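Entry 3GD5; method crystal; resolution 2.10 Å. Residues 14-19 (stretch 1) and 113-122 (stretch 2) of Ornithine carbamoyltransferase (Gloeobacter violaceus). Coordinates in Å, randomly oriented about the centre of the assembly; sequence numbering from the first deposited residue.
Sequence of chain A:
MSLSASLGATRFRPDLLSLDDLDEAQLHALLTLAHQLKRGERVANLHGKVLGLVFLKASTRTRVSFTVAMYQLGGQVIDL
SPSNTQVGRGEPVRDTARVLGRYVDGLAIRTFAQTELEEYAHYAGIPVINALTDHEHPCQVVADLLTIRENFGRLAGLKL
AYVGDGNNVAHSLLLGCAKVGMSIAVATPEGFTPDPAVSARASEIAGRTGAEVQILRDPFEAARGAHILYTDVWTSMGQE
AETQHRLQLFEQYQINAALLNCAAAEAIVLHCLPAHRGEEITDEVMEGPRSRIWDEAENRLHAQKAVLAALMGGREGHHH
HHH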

# COMPACT_ATOMS: atom_id res chain seq x y z
N PRO A 14 30.01 -20.79 -20.04
CA PRO A 14 28.61 -21.12 -19.78
C PRO A 14 27.68 -19.91 -19.63
O PRO A 14 26.57 -19.92 -20.14
CB PRO A 14 28.69 -21.92 -18.48
CG PRO A 14 30.05 -22.56 -18.56
CD PRO A 14 30.90 -21.43 -19.06
N ASP A 15 28.16 -18.87 -18.95
CA ASP A 15 27.36 -17.68 -18.69
C ASP A 15 27.88 -16.38 -19.30
O ASP A 15 28.99 -16.31 -19.82
CB ASP A 15 27.24 -17.48 -17.18
CG ASP A 15 26.99 -18.77 -16.43
OD1 ASP A 15 25.96 -19.41 -16.68
OD2 ASP A 15 27.84 -19.15 -15.60
N LEU A 16 27.03 -15.35 -19.24
CA LEU A 16 27.38 -14.01 -19.71
C LEU A 16 26.93 -13.10 -18.59
O LEU A 16 25.86 -12.50 -18.66
CB LEU A 16 26.66 -13.63 -21.00
CG LEU A 16 26.88 -12.15 -21.38
CD1 LEU A 16 28.37 -11.86 -21.50
CD2 LEU A 16 26.17 -11.82 -22.68
N LEU A 17 27.74 -13.03 -17.54
CA LEU A 17 27.48 -12.22 -16.35
C LEU A 17 28.09 -10.84 -16.48
O LEU A 17 27.55 -9.85 -15.98
CB LEU A 17 28.08 -12.89 -15.12
CG LEU A 17 27.28 -14.01 -14.45
CD1 LEU A 17 26.56 -14.83 -15.49
CD2 LEU A 17 28.21 -14.85 -13.59
N SER A 18 29.24 -10.80 -17.14
CA SER A 18 30.01 -9.59 -17.36
C SER A 18 30.49 -9.61 -18.80
O SER A 18 30.70 -10.69 -19.36
CB SER A 18 31.21 -9.57 -16.41
OG SER A 18 32.23 -8.71 -16.88
N LEU A 19 30.64 -8.44 -19.41
CA LEU A 19 31.11 -8.42 -20.78
C LEU A 19 32.51 -9.03 -20.81
O LEU A 19 32.97 -9.53 -21.83
CB LEU A 19 31.16 -6.99 -21.31
CG LEU A 19 31.16 -6.88 -22.85
CD1 LEU A 19 29.88 -7.50 -23.42
CD2 LEU A 19 31.24 -5.44 -23.26
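Stretch 2, residues 113-122: AQTELEEYAH

Stretch 2 is a helix laid along an irregular segment of chain. Residues 14-18 of stretch 1 form neither helix nor strand; Asp-15 and Ser-18 have extended backbone angles, while Leu-17 bends the chain. Stretch 2 turns helical at Gln-114, with Ala-113 in the N-cap position, and the helix runs on past His-122. The first turn is loosely tied: the carbonyl of Ala-113 accepts weak bonds from the backbone N of Glu-116 (N to O, 3.1 Å) and of Leu-117 (N to O, 3.4 Å). From Glu-118 N to Gln-114 O (3.1 Å) through to His-122 N to Glu-118 O (2.8 Å), the i to i+4 bonds are no longer weak. The two chains run in opposite senses, since Asp-15 lies nearest Ala-121 (CA to CA, 7.3 Å) and Leu-17 lies nearest Leu-117 (CA to CA, 7.4 Å). Two steps along the segment thus match about one helical turn. Between these two points the segment bows away from the helix, CA of Leu-16 lying 9.5 Å from CA of Ala-121.

The helix meets the segment with Gln-114, Leu-117, Glu-118 and Ala-121, an i, i+3, i+4, i+7 set, which falls on one face of a helix. Leu-17 is the centre of the contact, giving up 92 Å² of the 244 Å² buried on both sides together. Its CA-to-CB bond points toward the helix, and with chi1 in m and chi2 in p its CG rests 4.0 Å from CD2 of Leu-117, while its CD2 lies 4.1 Å from CB of Ala-121. CB of Ala-121 is also 3.8 Å from OD2 of Asp-15, a plain van der Waals approach. Glu-118 borders the leucine with the aliphatic part of its side chain, its CG lying 4.2 Å from CD2 of Leu-17.

One hydrogen bond joins the stretches. The CA-to-CB bond of Gln-114 points sideways to the segment, but the end of the side chain, with chi1 in t and chi2 in p, comes nearer, and NE2 donates to the carbonyl O of Leu-17 at 2.9 Å with an N-H...O angle of 157°. A backbone carbonyl without a regular strand partner is thereby satisfied, and the OE1 of the same amide is bonded elsewhere in the structure. Leu-17 is thus held by its main chain as well as its side chain. Leu-16, between Asp-15 and Leu-17, points away from the helix and is buried.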

# COMPACT_ATOMS: atom_id res chain seq x y z
N ALA A 113 22.70 -6.43 -7.19
CA ALA A 113 24.08 -6.78 -6.92
C ALA A 113 24.59 -7.86 -7.87
O ALA A 113 23.93 -8.87 -8.10
CB ALA A 113 24.21 -7.25 -5.47
N GLN A 114 25.78 -7.63 -8.42
CA GLN A 114 26.41 -8.58 -9.32
C GLN A 114 26.58 -9.90 -8.59
O GLN A 114 26.42 -10.98 -9.16
CB GLN A 114 27.79 -8.05 -9.76
CG GLN A 114 28.48 -8.87 -10.84
CD GLN A 114 27.89 -8.64 -12.22
OE1 GLN A 114 27.24 -7.62 -12.45
NE2 GLN A 114 28.13 -9.56 -13.14
N THR A 115 26.91 -9.82 -7.30
CA THR A 115 27.12 -11.02 -6.50
C THR A 115 25.90 -11.93 -6.47
O THR A 115 26.04 -13.15 -6.57
CB THR A 115 27.55 -10.65 -5.05
OG1 THR A 115 27.80 -11.85 -4.31
CG2 THR A 115 26.47 -9.83 -4.35
N GLU A 116 24.71 -11.35 -6.33
CA GLU A 116 23.49 -12.16 -6.30
C GLU A 116 23.31 -12.87 -7.64
O GLU A 116 22.86 -14.01 -7.70
CB GLU A 116 22.27 -11.29 -6.01
CG GLU A 116 20.95 -12.06 -6.11
CD GLU A 116 19.77 -11.31 -5.52
OE1 GLU A 116 19.53 -10.16 -5.93
OE2 GLU A 116 19.08 -11.88 -4.66
N LEU A 117 23.68 -12.18 -8.72
CA LEU A 117 23.58 -12.74 -10.07
C LEU A 117 24.46 -13.98 -10.15
O LEU A 117 24.11 -14.97 -10.79
CB LEU A 117 24.06 -11.72 -11.11
CG LEU A 117 24.08 -12.22 -12.56
CD1 LEU A 117 22.64 -12.53 -12.97
CD2 LEU A 117 24.69 -11.17 -13.49
N GLU A 118 25.61 -13.91 -9.49
CA GLU A 118 26.56 -15.01 -9.49
C GLU A 118 26.03 -16.19 -8.68
O GLU A 118 26.29 -17.35 -9.02
CB GLU A 118 27.90 -14.49 -8.95
CG GLU A 118 28.39 -13.28 -9.75
CD GLU A 118 29.60 -12.58 -9.14
OE1 GLU A 118 29.59 -12.33 -7.92
OE2 GLU A 118 30.55 -12.26 -9.90
N GLU A 119 25.26 -15.89 -7.64
CA GLU A 119 24.64 -16.92 -6.80
C GLU A 119 23.80 -17.82 -7.70
O GLU A 119 23.92 -19.05 -7.67
CB GLU A 119 23.72 -16.26 -5.76
CG GLU A 119 24.23 -16.21 -4.34
CD GLU A 119 24.16 -17.55 -3.64
OE1 GLU A 119 24.86 -18.48 -4.06
OE2 GLU A 119 23.39 -17.67 -2.66
N TYR A 120 22.94 -17.20 -8.50
CA TYR A 120 22.08 -17.93 -9.41
C TYR A 120 22.87 -18.80 -10.37
O TYR A 120 22.59 -19.99 -10.51
CB TYR A 120 21.21 -16.97 -10.23
CG TYR A 120 19.98 -16.47 -9.51
CD1 TYR A 120 20.02 -15.32 -8.73
CD2 TYR A 120 18.77 -17.16 -9.62
CE1 TYR A 120 18.89 -14.86 -8.08
CE2 TYR A 120 17.63 -16.71 -8.98
CZ TYR A 120 17.69 -15.56 -8.21
OH TYR A 120 16.57 -15.10 -7.58
N ALA A 121 23.85 -18.20 -11.05
CA ALA A 121 24.66 -18.93 -12.01
C ALA A 121 25.31 -20.13 -11.34
O ALA A 121 25.41 -21.21 -11.92
CB ALA A 121 25.73 -18.01 -12.59
N HIS A 122 25.75 -19.92 -10.11
CA HIS A 122 26.41 -20.96 -9.34
C HIS A 122 25.53 -22.18 -9.06
O HIS A 122 25.96 -23.32 -9.23
CB HIS A 122 26.91 -20.35 -8.03
CG HIS A 122 27.81 -21.25 -7.25
ND1 HIS A 122 27.43 -22.51 -6.83
CD2 HIS A 122 29.07 -21.07 -6.80
CE1 HIS A 122 28.42 -23.06 -6.15
NE2 HIS A 122 29.43 -22.21 -6.12